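Local coordinates for phage tail sheath protein (PDB 3HXL) that probably builds, with further copies of itself, the tubular sheath of a contractile phage-type tail, at residues 233-238 against 244-249; 267-272 against 312-317; 281-286 against 346-351. All blocks are in the same frame, centred on the assembly; numbering follows the deposited sequence.

Contact 1: residues 233-238 against 244-249; sequences VVLENY and EGVISV
With CG1 anti to the carbonyl carbon (chi1 -62°), Val-233 has CG2 between its backbone N and carbonyl carbon, and this methyl meets Val-246 CG2; the 3.3 Å between Val-233 CG2 and Val-246 CG2 is tighter than van der Waals contact. Ser-248 holds OG anti to its N (chi1 -178°), which carries the hydroxyl to the chain beyond the strand, where Tyr-238 N donates to Ser-248 OG at 2.6 Å. A small serine suits this place, since its oxygen can take up a backbone N-H just where the regular ladder has run out. That ladder is parallel: Val-233 N bonds to Gly-245 O, Val-233 O accepts from Ile-247 N, and Leu-235 reaches Ile-247 O and Val-249 N through its N and O. Asn-237 N adds a last rung to Val-249 O, 2.8 Å long. Valine and isoleucine suit so extended a backbone, and successive side chains alternate between the faces. Val-234 CG1 lies 3.7 Å from Val-249 CG2 on one, while Leu-235 CD1 packs on Val-246 CG1 on the other. In this mixed sheet of the subtilisin-like domain, strand 202-204 pairs with the far edge of 232-236; helix 263-276 covers Ile-247 and Val-249, and helix 210-227 covers Leu-235 and Tyr-238.

Contact 2: residues 267-272 against 312-317; sequences TAWVAG and FLFTAS
Val-270 lays its CG1 methyl over one face of the Phe-312 ring, 4.0 Å from the ring centroid and 14° off the normal, a CH-pi contact. CG1 stands anti to the backbone N of Val-270 (chi1 178°), an arrangement that leaves CG2 to serve two rings at once: Val-270 CG2 is 3.8 Å from Phe-312 CE1 and equally 3.8 Å from Phe-314 CZ. A branched valine suits the spot because one short side chain supplies a methyl for the face of one phenylalanine and another for the edge of the next. The two phenylalanines, on alternate residues of the chain, both turn toward the helix, with Phe-314 CZ lying at the edge of the Phe-312 ring, in its plane. This is helix-on-sheet packing within the subtilisin-like domain: helix 263-276 lies over strand 246-255, whose Val-249 touches Val-270, and strand 314-317 forms a hairpin with 320-323. Trp-269 enlarges the apolar patch, its CZ3 coming to 4.0 Å from Phe-314 CE1 at the edge of the phenylalanine ring. The size of the indole lets it span from the helix to that ring while its polar side is served apart, Trp-269 NE1 bonding to Asp-289 and the ring stacking with Tyr-288. Beyond the aromatic pair, Phe-314 N is held by Asn-251 OD1.

Contact 3: residues 281-286 against 346-351; sequences ESLTYQ and VIRVLD
Glu-281 O draws two N-H groups of one guanidinium: Arg-348 NH2 donates to Glu-281 O at 2.7 Å with an angle of 158° at the hydrogen, and Arg-348 NE adds a weak bond to Glu-281 O at 3.2 Å. This bifurcated grip joins a loop of the subtilisin-like domain, 281-286, to helix 344-364, which belongs to the sheath C-terminal region. The oxygen lies nearly in the guanidinium plane, and the NH2 donor stands 20° out of the carbonyl plane. Arginine suits the place because its long chain can cross from the helix to the loop and still present several N-H groups together; the bend at chi3 (-84°) turns the planar end so that its edge faces the carbonyl. Arg-348 NH2 also makes a salt bridge with Asp-326 OD2, which in turn accepts from Leu-283 N. The carboxylate therefore ties the arginine to the loop a second time and would probably steady its positive charge. Next to the polar grip, Ser-282 CA sits at the guanidinium edge, while the buried Leu-283 side chain packs on Ala-273 and Thr-274 of helix 263-276. The loop then reverses in a type II turn from Leu-283 to Gln-286. Its entrance is braced by an ST turn, in which Thr-284 N donates to Ser-282 OG at 3.2 Å.

In the fold
From the N terminus, contact 1 comes first and closes a short loop, 237-245, without helix or strand, between parallel strands of the central mixed sheet. Contact 2 opens later in series, its 39 intervening residues leading from helix 263-276 to the chain at 312-317. Contact 3 crosses it: 281-286 falls between the segments of contact 2, and 346-351 follows both. Contacts 1 and 2 touch through a probable hydrogen bond from Phe-312 N to Ser-248 O and the packing of Leu-235 on Thr-267. Phe-312 also meets Leu-283 of contact 3, and Glu-244 meets Ile-347, so sheet, helix 263-276, hairpin and helix 344-364 are tied together.

Contact 1: residues 233-238 against 244-249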
ATOM      1  N   VAL A 233      -0.062   0.264   9.916  1.00 12.19           N
ATOM      2  CA  VAL A 233       1.289   0.233   9.390  1.00 12.70           C
ATOM      3  C   VAL A 233       1.853  -1.131   9.764  1.00 11.78           C
ATOM      4  O   VAL A 233       1.616  -1.627  10.869  1.00 14.35           O
ATOM      5  CB  VAL A 233       2.191   1.334  10.022  1.00 12.35           C
ATOM      6  CG1 VAL A 233       1.640   2.709   9.692  1.00 10.87           C
ATOM      7  CG2 VAL A 233       2.287   1.133  11.517  1.00 17.76           C
ATOM      8  N   VAL A 234       2.574  -1.733   8.826  1.00 14.47           N
ATOM      9  CA  VAL A 234       3.180  -3.042   9.019  1.00 10.81           C
ATOM     10  C   VAL A 234       4.696  -2.888   9.045  1.00 12.67           C
ATOM     11  O   VAL A 234       5.319  -2.520   8.044  1.00 13.37           O
ATOM     12  CB  VAL A 234       2.799  -4.009   7.878  1.00 14.17           C
ATOM     13  CG1 VAL A 234       3.440  -5.372   8.115  1.00 16.18           C
ATOM     14  CG2 VAL A 234       1.276  -4.136   7.802  1.00  8.34           C
ATOM     15  N   LEU A 235       5.272  -3.177  10.205  1.00 13.88           N
ATOM     16  CA  LEU A 235       6.705  -3.056  10.416  1.00 14.14           C
ATOM     17  C   LEU A 235       7.353  -4.402  10.660  1.00 17.38           C
ATOM     18  O   LEU A 235       6.672  -5.421  10.815  1.00 18.57           O
ATOM     19  CB  LEU A 235       6.981  -2.157  11.625  1.00 19.26           C
ATOM     20  CG  LEU A 235       6.188  -0.859  11.709  1.00 21.22           C
ATOM     21  CD1 LEU A 235       6.536  -0.140  13.010  1.00 23.45           C
ATOM     22  CD2 LEU A 235       6.505   0.016  10.513  1.00 23.85           C
ATOM     23  N   GLU A 236       8.685  -4.376  10.697  1.00 16.05           N
ATOM     24  CA  GLU A 236       9.518  -5.555  10.924  1.00 20.85           C
ATOM     25  C   GLU A 236      10.082  -5.540  12.335  1.00 21.74           C
ATOM     26  O   GLU A 236      10.711  -4.567  12.734  1.00 21.02           O
ATOM     27  CB  GLU A 236      10.698  -5.552   9.943  1.00 21.91           C
ATOM     28  CG  GLU A 236      11.657  -6.707  10.119  1.00 43.86           C
ATOM     29  CD  GLU A 236      12.938  -6.357  10.880  1.00 22.33           C
ATOM     30  OE1 GLU A 236      13.706  -7.295  11.129  1.00 38.92           O
ATOM     31  OE2 GLU A 236      13.194  -5.177  11.218  1.00 22.80           O
ATOM     32  N   ASN A 237       9.861  -6.616  13.080  1.00 20.36           N
ATOM     33  CA  ASN A 237      10.383  -6.738  14.436  1.00 21.38           C
ATOM     34  C   ASN A 237      10.322  -5.463  15.286  1.00 22.74           C
ATOM     35  O   ASN A 237      11.352  -4.884  15.645  1.00 21.21           O
ATOM     36  CB  ASN A 237      11.825  -7.262  14.376  1.00 19.42           C
ATOM     37  CG  ASN A 237      11.889  -8.736  14.030  1.00 17.29           C
ATOM     38  OD1 ASN A 237      11.649  -9.590  14.881  1.00 24.03           O
ATOM     39  ND2 ASN A 237      12.186  -9.042  12.774  1.00 18.37           N
ATOM     40  N   TYR A 238       9.110  -5.028  15.605  1.00 18.74           N
ATOM     41  CA  TYR A 238       8.934  -3.845  16.433  1.00 17.19           C
ATOM     42  C   TYR A 238       7.708  -3.986  17.324  1.00 16.77           C
ATOM     43  O   TYR A 238       6.803  -3.146  17.300  1.00 19.10           O
ATOM     44  CB  TYR A 238       8.802  -2.596  15.564  1.00 20.59           C
ATOM     45  CG  TYR A 238       9.108  -1.318  16.309  1.00 23.75           C
ATOM     46  CD1 TYR A 238       8.102  -0.395  16.606  1.00 19.59           C
ATOM     47  CD2 TYR A 238      10.412  -1.028  16.713  1.00 29.47           C
ATOM     48  CE1 TYR A 238       8.391   0.792  17.287  1.00 22.11           C
ATOM     49  CE2 TYR A 238      10.713   0.151  17.391  1.00 31.18           C
ATOM     50  CZ  TYR A 238       9.700   1.056  17.673  1.00 30.61           C
ATOM     51  OH  TYR A 238      10.003   2.232  18.325  1.00 23.97           O
ATOM     52  N   GLU A 244      -2.601  -1.129  18.447  1.00 13.27           N
ATOM     53  CA  GLU A 244      -3.432  -1.856  17.473  1.00 17.73           C
ATOM     54  C   GLU A 244      -3.275  -1.349  16.042  1.00 18.56           C
ATOM     55  O   GLU A 244      -3.686  -2.015  15.084  1.00 14.90           O
ATOM     56  CB  GLU A 244      -4.918  -1.794  17.864  1.00 14.01           C
ATOM     57  CG  GLU A 244      -5.532  -0.395  17.827  1.00 18.01           C
ATOM     58  CD  GLU A 244      -5.446   0.314  19.173  1.00 20.71           C
ATOM     59  OE1 GLU A 244      -4.619  -0.100  20.013  1.00 16.22           O
ATOM     60  OE2 GLU A 244      -6.204   1.281  19.384  1.00 19.12           O
ATOM     61  N   GLY A 245      -2.681  -0.173  15.892  1.00 15.58           N
ATOM     62  CA  GLY A 245      -2.492   0.372  14.563  1.00 10.16           C
ATOM     63  C   GLY A 245      -1.207  -0.120  13.922  1.00  9.59           C
ATOM     64  O   GLY A 245      -0.910   0.218  12.779  1.00 17.53           O
ATOM     65  N   VAL A 246      -0.443  -0.930  14.649  1.00 15.92           N
ATOM     66  CA  VAL A 246       0.825  -1.437  14.126  1.00 15.30           C
ATOM     67  C   VAL A 246       0.960  -2.956  14.160  1.00 11.38           C
ATOM     68  O   VAL A 246       0.751  -3.582  15.193  1.00 16.77           O
ATOM     69  CB  VAL A 246       2.028  -0.853  14.911  1.00 16.26           C
ATOM     70  CG1 VAL A 246       3.326  -1.443  14.386  1.00 23.11           C
ATOM     71  CG2 VAL A 246       2.039   0.659  14.797  1.00 16.90           C
ATOM     72  N   ILE A 247       1.301  -3.545  13.018  1.00 16.29           N
ATOM     73  CA  ILE A 247       1.510  -4.984  12.940  1.00 16.23           C
ATOM     74  C   ILE A 247       3.015  -5.189  12.829  1.00 12.11           C
ATOM     75  O   ILE A 247       3.682  -4.508  12.051  1.00 16.44           O
ATOM     76  CB  ILE A 247       0.815  -5.599  11.694  1.00 11.15           C
ATOM     77  CG1 ILE A 247      -0.706  -5.464  11.836  1.00 12.50           C
ATOM     78  CG2 ILE A 247       1.218  -7.063  11.548  1.00 15.30           C
ATOM     79  CD1 ILE A 247      -1.482  -5.721  10.536  1.00 11.60           C
ATOM     80  N   SER A 248       3.551  -6.111  13.621  1.00 13.50           N
ATOM     81  CA  SER A 248       4.991  -6.386  13.613  1.00 16.28           C
ATOM     82  C   SER A 248       5.330  -7.797  13.133  1.00  8.98           C
ATOM     83  O   SER A 248       5.092  -8.778  13.839  1.00 15.20           O
ATOM     84  CB  SER A 248       5.572  -6.183  15.018  1.00 19.30           C
ATOM     85  OG  SER A 248       6.973  -6.403  15.036  1.00 20.45           O
ATOM     86  N   VAL A 249       5.906  -7.884  11.938  1.00 11.08           N
ATOM     87  CA  VAL A 249       6.297  -9.167  11.350  1.00 13.63           C
ATOM     88  C   VAL A 249       7.643  -9.592  11.940  1.00 14.52           C
ATOM     89  O   VAL A 249       8.626  -8.856  11.844  1.00 15.16           O
ATOM     90  CB  VAL A 249       6.435  -9.048   9.817  1.00 17.68           C
ATOM     91  CG1 VAL A 249       6.743 -10.409   9.210  1.00 17.18           C
ATOM     92  CG2 VAL A 249       5.159  -8.465   9.226  1.00 17.25           C
TER

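Contact 2: residues 267-272 against 312-317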
ATOM      1  N   THR A 267       6.999  -7.632   5.113  1.00 17.98           N
ATOM      2  CA  THR A 267       6.003  -6.622   5.452  1.00 12.98           C
ATOM      3  C   THR A 267       5.166  -6.261   4.226  1.00 10.63           C
ATOM      4  O   THR A 267       4.007  -5.875   4.358  1.00 12.92           O
ATOM      5  CB  THR A 267       6.643  -5.308   6.001  1.00 15.10           C
ATOM      6  OG1 THR A 267       7.452  -4.700   4.986  1.00 13.71           O
ATOM      7  CG2 THR A 267       7.500  -5.595   7.234  1.00 13.15           C
ATOM      8  N   ALA A 268       5.755  -6.389   3.042  1.00 13.83           N
ATOM      9  CA  ALA A 268       5.054  -6.063   1.797  1.00 12.63           C
ATOM     10  C   ALA A 268       3.809  -6.932   1.633  1.00 17.12           C
ATOM     11  O   ALA A 268       2.702  -6.418   1.443  1.00 13.91           O
ATOM     12  CB  ALA A 268       5.991  -6.259   0.600  1.00 12.72           C
ATOM     13  N   TRP A 269       3.992  -8.249   1.691  1.00 16.01           N
ATOM     14  CA  TRP A 269       2.858  -9.166   1.559  1.00 15.61           C
ATOM     15  C   TRP A 269       1.881  -9.004   2.717  1.00 18.98           C
ATOM     16  O   TRP A 269       0.666  -8.970   2.518  1.00 15.27           O
ATOM     17  CB  TRP A 269       3.331 -10.621   1.519  1.00 13.06           C
ATOM     18  CG  TRP A 269       2.204 -11.604   1.343  1.00 11.84           C
ATOM     19  CD1 TRP A 269       1.682 -12.048   0.161  1.00 14.82           C
ATOM     20  CD2 TRP A 269       1.443 -12.232   2.379  1.00 13.27           C
ATOM     21  NE1 TRP A 269       0.645 -12.920   0.395  1.00 17.98           N
ATOM     22  CE2 TRP A 269       0.479 -13.056   1.749  1.00 18.84           C
ATOM     23  CE3 TRP A 269       1.488 -12.191   3.780  1.00 14.69           C
ATOM     24  CZ2 TRP A 269      -0.445 -13.820   2.471  1.00 17.14           C
ATOM     25  CZ3 TRP A 269       0.565 -12.956   4.501  1.00 16.02           C
ATOM     26  CH2 TRP A 269      -0.384 -13.765   3.840  1.00 17.83           C
ATOM     27  N   VAL A 270       2.405  -8.908   3.937  1.00 12.48           N
ATOM     28  CA  VAL A 270       1.527  -8.764   5.093  1.00 12.36           C
ATOM     29  C   VAL A 270       0.629  -7.533   4.971  1.00 13.80           C
ATOM     30  O   VAL A 270      -0.564  -7.594   5.285  1.00 14.13           O
ATOM     31  CB  VAL A 270       2.328  -8.695   6.414  1.00 10.92           C
ATOM     32  CG1 VAL A 270       1.380  -8.498   7.596  1.00 14.23           C
ATOM     33  CG2 VAL A 270       3.113  -9.977   6.598  1.00 15.11           C
ATOM     34  N   ALA A 271       1.201  -6.426   4.504  1.00 12.97           N
ATOM     35  CA  ALA A 271       0.451  -5.185   4.333  1.00 11.46           C
ATOM     36  C   ALA A 271      -0.589  -5.351   3.232  1.00 11.85           C
ATOM     37  O   ALA A 271      -1.724  -4.898   3.364  1.00 13.76           O
ATOM     38  CB  ALA A 271       1.404  -4.049   3.983  1.00 19.97           C
ATOM     39  N   GLY A 272      -0.187  -6.001   2.145  1.00 13.31           N
ATOM     40  CA  GLY A 272      -1.105  -6.220   1.033  1.00 15.31           C
ATOM     41  C   GLY A 272      -2.239  -7.139   1.434  1.00 12.22           C
ATOM     42  O   GLY A 272      -3.398  -6.909   1.081  1.00 14.69           O
ATOM     43  N   PHE A 312       3.547 -10.845  14.785  1.00 15.28           N
ATOM     44  CA  PHE A 312       2.917 -11.466  13.623  1.00 15.25           C
ATOM     45  C   PHE A 312       4.038 -12.347  13.048  1.00 17.78           C
ATOM     46  O   PHE A 312       5.085 -11.840  12.641  1.00 16.43           O
ATOM     47  CB  PHE A 312       2.493 -10.367  12.631  1.00 15.69           C
ATOM     48  CG  PHE A 312       1.686 -10.867  11.455  1.00 13.74           C
ATOM     49  CD1 PHE A 312       2.290 -11.608  10.441  1.00 20.38           C
ATOM     50  CD2 PHE A 312       0.319 -10.600  11.368  1.00 16.25           C
ATOM     51  CE1 PHE A 312       1.544 -12.080   9.356  1.00 19.03           C
ATOM     52  CE2 PHE A 312      -0.436 -11.065  10.289  1.00 12.03           C
ATOM     53  CZ  PHE A 312       0.178 -11.805   9.284  1.00 16.28           C
ATOM     54  N   LEU A 313       3.827 -13.660  13.031  1.00 12.53           N
ATOM     55  CA  LEU A 313       4.847 -14.576  12.543  1.00 15.81           C
ATOM     56  C   LEU A 313       4.294 -15.734  11.718  1.00 14.82           C
ATOM     57  O   LEU A 313       3.124 -16.099  11.840  1.00 15.74           O
ATOM     58  CB  LEU A 313       5.628 -15.142  13.732  1.00 17.26           C
ATOM     59  CG  LEU A 313       4.776 -15.979  14.690  1.00 22.66           C
ATOM     60  CD1 LEU A 313       5.003 -17.467  14.419  1.00 23.78           C
ATOM     61  CD2 LEU A 313       5.154 -15.653  16.123  1.00 29.71           C
ATOM     62  N   PHE A 314       5.162 -16.310  10.890  1.00 13.37           N
ATOM     63  CA  PHE A 314       4.807 -17.435  10.037  1.00 15.96           C
ATOM     64  C   PHE A 314       5.329 -18.729  10.638  1.00 23.04           C
ATOM     65  O   PHE A 314       6.387 -18.750  11.271  1.00 17.78           O
ATOM     66  CB  PHE A 314       5.423 -17.250   8.647  1.00 11.71           C
ATOM     67  CG  PHE A 314       4.974 -16.002   7.953  1.00 21.39           C
ATOM     68  CD1 PHE A 314       3.737 -15.954   7.314  1.00 16.72           C
ATOM     69  CD2 PHE A 314       5.771 -14.862   7.964  1.00 17.84           C
ATOM     70  CE1 PHE A 314       3.297 -14.786   6.711  1.00 16.43           C
ATOM     71  CE2 PHE A 314       5.338 -13.686   7.362  1.00 17.45           C
ATOM     72  CZ  PHE A 314       4.101 -13.648   6.731  1.00 19.27           C
ATOM     73  N   THR A 315       4.577 -19.805  10.437  1.00 13.80           N
ATOM     74  CA  THR A 315       4.956 -21.120  10.930  1.00 19.16           C
ATOM     75  C   THR A 315       4.855 -22.090   9.758  1.00 21.00           C
ATOM     76  O   THR A 315       3.879 -22.060   8.999  1.00 15.53           O
ATOM     77  CB  THR A 315       4.014 -21.581  12.074  1.00 19.61           C
ATOM     78  OG1 THR A 315       4.108 -20.661  13.170  1.00 20.25           O
ATOM     79  CG2 THR A 315       4.393 -22.979  12.554  1.00 20.36           C
ATOM     80  N   ALA A 316       5.870 -22.932   9.598  1.00 19.63           N
ATOM     81  CA  ALA A 316       5.890 -23.897   8.499  1.00 24.29           C
ATOM     82  C   ALA A 316       4.969 -25.076   8.790  1.00 20.85           C
ATOM     83  O   ALA A 316       4.928 -25.575   9.911  1.00 24.15           O
ATOM     84  CB  ALA A 316       7.313 -24.393   8.263  1.00 25.53           C
ATOM     85  N   SER A 317       4.231 -25.514   7.774  1.00 23.60           N
ATOM     86  CA  SER A 317       3.309 -26.636   7.918  1.00 24.56           C
ATOM     87  C   SER A 317       2.887 -27.167   6.553  1.00 26.19           C
ATOM     88  O   SER A 317       2.432 -26.404   5.705  1.00 26.16           O
ATOM     89  CB  SER A 317       2.072 -26.196   8.704  1.00 33.05           C
ATOM     90  OG  SER A 317       1.081 -27.212   8.718  1.00 37.27           O
TER

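Contact 3: residues 281-286 against 346-351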
ATOM      1  N   GLU A 281     -12.908 -11.384   7.221  1.00 14.65           N
ATOM      2  CA  GLU A 281     -11.813 -12.333   7.014  1.00 18.06           C
ATOM      3  C   GLU A 281     -10.617 -12.141   7.940  1.00 22.74           C
ATOM      4  O   GLU A 281     -10.225 -11.015   8.252  1.00 19.25           O
ATOM      5  CB  GLU A 281     -11.309 -12.275   5.564  1.00 16.31           C
ATOM      6  CG  GLU A 281     -12.368 -12.521   4.491  1.00 26.77           C
ATOM      7  CD  GLU A 281     -11.793 -12.462   3.081  1.00 44.35           C
ATOM      8  OE1 GLU A 281     -10.794 -11.726   2.871  1.00 28.58           O
ATOM      9  OE2 GLU A 281     -12.351 -13.138   2.176  1.00 40.91           O
ATOM     10  N   SER A 282     -10.037 -13.258   8.366  1.00 15.41           N
ATOM     11  CA  SER A 282      -8.865 -13.250   9.238  1.00 16.61           C
ATOM     12  C   SER A 282      -7.730 -13.956   8.503  1.00 20.02           C
ATOM     13  O   SER A 282      -7.961 -14.935   7.790  1.00 15.84           O
ATOM     14  CB  SER A 282      -9.170 -13.985  10.547  1.00 15.57           C
ATOM     15  OG  SER A 282      -7.974 -14.291  11.240  1.00 17.03           O
ATOM     16  N   LEU A 283      -6.507 -13.464   8.663  1.00 12.05           N
ATOM     17  CA  LEU A 283      -5.367 -14.080   7.991  1.00 11.32           C
ATOM     18  C   LEU A 283      -4.847 -15.321   8.718  1.00 15.09           C
ATOM     19  O   LEU A 283      -4.010 -16.042   8.190  1.00 17.72           O
ATOM     20  CB  LEU A 283      -4.218 -13.069   7.846  1.00 12.00           C
ATOM     21  CG  LEU A 283      -4.480 -11.828   6.989  1.00 16.12           C
ATOM     22  CD1 LEU A 283      -3.188 -11.013   6.866  1.00 16.71           C
ATOM     23  CD2 LEU A 283      -4.962 -12.250   5.604  1.00 15.61           C
ATOM     24  N   THR A 284      -5.346 -15.558   9.925  1.00 19.95           N
ATOM     25  CA  THR A 284      -4.907 -16.701  10.722  1.00 14.16           C
ATOM     26  C   THR A 284      -4.932 -18.006   9.932  1.00 17.34           C
ATOM     27  O   THR A 284      -5.953 -18.396   9.365  1.00 12.71           O
ATOM     28  CB  THR A 284      -5.754 -16.850  12.003  1.00 17.65           C
ATOM     29  OG1 THR A 284      -5.595 -15.672  12.810  1.00 16.16           O
ATOM     30  CG2 THR A 284      -5.294 -18.065  12.817  1.00 14.81           C
ATOM     31  N   TYR A 285      -3.778 -18.659   9.909  1.00 16.16           N
ATOM     32  CA  TYR A 285      -3.578 -19.915   9.214  1.00 19.74           C
ATOM     33  C   TYR A 285      -3.753 -19.854   7.704  1.00 17.56           C
ATOM     34  O   TYR A 285      -3.964 -20.877   7.057  1.00 17.02           O
ATOM     35  CB  TYR A 285      -4.453 -21.016   9.816  1.00 23.76           C
ATOM     36  CG  TYR A 285      -3.649 -21.965  10.677  1.00 37.47           C
ATOM     37  CD1 TYR A 285      -2.784 -21.478  11.665  1.00 34.82           C
ATOM     38  CD2 TYR A 285      -3.720 -23.345  10.484  1.00 34.05           C
ATOM     39  CE1 TYR A 285      -2.009 -22.345  12.435  1.00 42.49           C
ATOM     40  CE2 TYR A 285      -2.952 -24.219  11.248  1.00 43.15           C
ATOM     41  CZ  TYR A 285      -2.097 -23.713  12.222  1.00 48.65           C
ATOM     42  OH  TYR A 285      -1.335 -24.577  12.976  1.00 47.94           O
ATOM     43  N   GLN A 286      -3.686 -18.653   7.141  1.00 17.15           N
ATOM     44  CA  GLN A 286      -3.745 -18.537   5.697  1.00 18.87           C
ATOM     45  C   GLN A 286      -2.269 -18.649   5.341  1.00 19.68           C
ATOM     46  O   GLN A 286      -1.400 -18.259   6.128  1.00 17.42           O
ATOM     47  CB  GLN A 286      -4.283 -17.173   5.247  1.00 18.58           C
ATOM     48  CG  GLN A 286      -5.767 -16.953   5.510  1.00 19.65           C
ATOM     49  CD  GLN A 286      -6.365 -15.908   4.586  1.00 23.73           C
ATOM     50  OE1 GLN A 286      -7.347 -15.245   4.924  1.00 28.17           O
ATOM     51  NE2 GLN A 286      -5.782 -15.769   3.400  1.00 29.02           N
ATOM     52  N   VAL A 346     -10.796  -7.880  13.911  1.00 14.53           N
ATOM     53  CA  VAL A 346     -11.609  -7.017  14.767  1.00 15.30           C
ATOM     54  C   VAL A 346     -11.331  -5.572  14.356  1.00 15.23           C
ATOM     55  O   VAL A 346     -12.251  -4.762  14.214  1.00 16.97           O
ATOM     56  CB  VAL A 346     -11.276  -7.220  16.265  1.00 17.34           C
ATOM     57  CG1 VAL A 346     -11.932  -6.125  17.119  1.00 15.20           C
ATOM     58  CG2 VAL A 346     -11.775  -8.588  16.711  1.00 16.61           C
ATOM     59  N   ILE A 347     -10.060  -5.256  14.148  1.00 16.43           N
ATOM     60  CA  ILE A 347      -9.690  -3.911  13.729  1.00 16.17           C
ATOM     61  C   ILE A 347     -10.335  -3.562  12.380  1.00 13.75           C
ATOM     62  O   ILE A 347     -10.785  -2.432  12.176  1.00 13.48           O
ATOM     63  CB  ILE A 347      -8.151  -3.760  13.630  1.00 16.20           C
ATOM     64  CG1 ILE A 347      -7.526  -3.936  15.017  1.00 18.56           C
ATOM     65  CG2 ILE A 347      -7.785  -2.382  13.075  1.00 15.51           C
ATOM     66  CD1 ILE A 347      -8.113  -3.027  16.091  1.00 24.18           C
ATOM     67  N   ARG A 348     -10.383  -4.521  11.455  1.00 15.37           N
ATOM     68  CA  ARG A 348     -11.005  -4.256  10.159  1.00 15.45           C
ATOM     69  C   ARG A 348     -12.486  -3.924  10.295  1.00 14.07           C
ATOM     70  O   ARG A 348     -12.981  -3.006   9.638  1.00 15.69           O
ATOM     71  CB  ARG A 348     -10.845  -5.447   9.200  1.00 17.35           C
ATOM     72  CG  ARG A 348      -9.449  -5.587   8.579  1.00 14.68           C
ATOM     73  CD  ARG A 348      -9.408  -6.683   7.490  1.00 15.21           C
ATOM     74  NE  ARG A 348      -9.200  -8.043   7.997  1.00 13.37           N
ATOM     75  CZ  ARG A 348      -8.039  -8.503   8.462  1.00 18.72           C
ATOM     76  NH1 ARG A 348      -6.972  -7.710   8.498  1.00 14.03           N
ATOM     77  NH2 ARG A 348      -7.934  -9.762   8.864  1.00 10.20           N
ATOM     78  N   VAL A 349     -13.205  -4.656  11.137  1.00 16.70           N
ATOM     79  CA  VAL A 349     -14.625  -4.361  11.279  1.00 15.28           C
ATOM     80  C   VAL A 349     -14.854  -3.014  11.964  1.00 17.03           C
ATOM     81  O   VAL A 349     -15.727  -2.242  11.553  1.00 16.93           O
ATOM     82  CB  VAL A 349     -15.376  -5.480  12.031  1.00 24.48           C
ATOM     83  CG1 VAL A 349     -14.730  -5.757  13.363  1.00 33.19           C
ATOM     84  CG2 VAL A 349     -16.837  -5.078  12.210  1.00 29.65           C
ATOM     85  N   LEU A 350     -14.056  -2.715  12.984  1.00 14.09           N
ATOM     86  CA  LEU A 350     -14.192  -1.450  13.693  1.00 12.45           C
ATOM     87  C   LEU A 350     -13.735  -0.272  12.832  1.00 19.07           C
ATOM     88  O   LEU A 350     -14.371   0.788  12.840  1.00 17.31           O
ATOM     89  CB  LEU A 350     -13.410  -1.488  15.006  1.00 17.86           C
ATOM     90  CG  LEU A 350     -13.885  -2.526  16.026  1.00 21.16           C
ATOM     91  CD1 LEU A 350     -13.145  -2.311  17.337  1.00 18.01           C
ATOM     92  CD2 LEU A 350     -15.395  -2.393  16.254  1.00 20.24           C
ATOM     93  N   ASP A 351     -12.638  -0.441  12.093  1.00 16.35           N
ATOM     94  CA  ASP A 351     -12.172   0.635  11.218  1.00 18.24           C
ATOM     95  C   ASP A 351     -13.225   0.842  10.129  1.00 16.65           C
ATOM     96  O   ASP A 351     -13.447   1.962   9.659  1.00 17.69           O
ATOM     97  CB  ASP A 351     -10.816   0.290  10.581  1.00 13.62           C
ATOM     98  CG  ASP A 351      -9.667   0.333  11.580  1.00 19.70           C
ATOM     99  OD1 ASP A 351      -9.903   0.672  12.761  1.00 22.57           O
ATOM    100  OD2 ASP A 351      -8.519   0.025  11.180  1.00 20.42           O
TER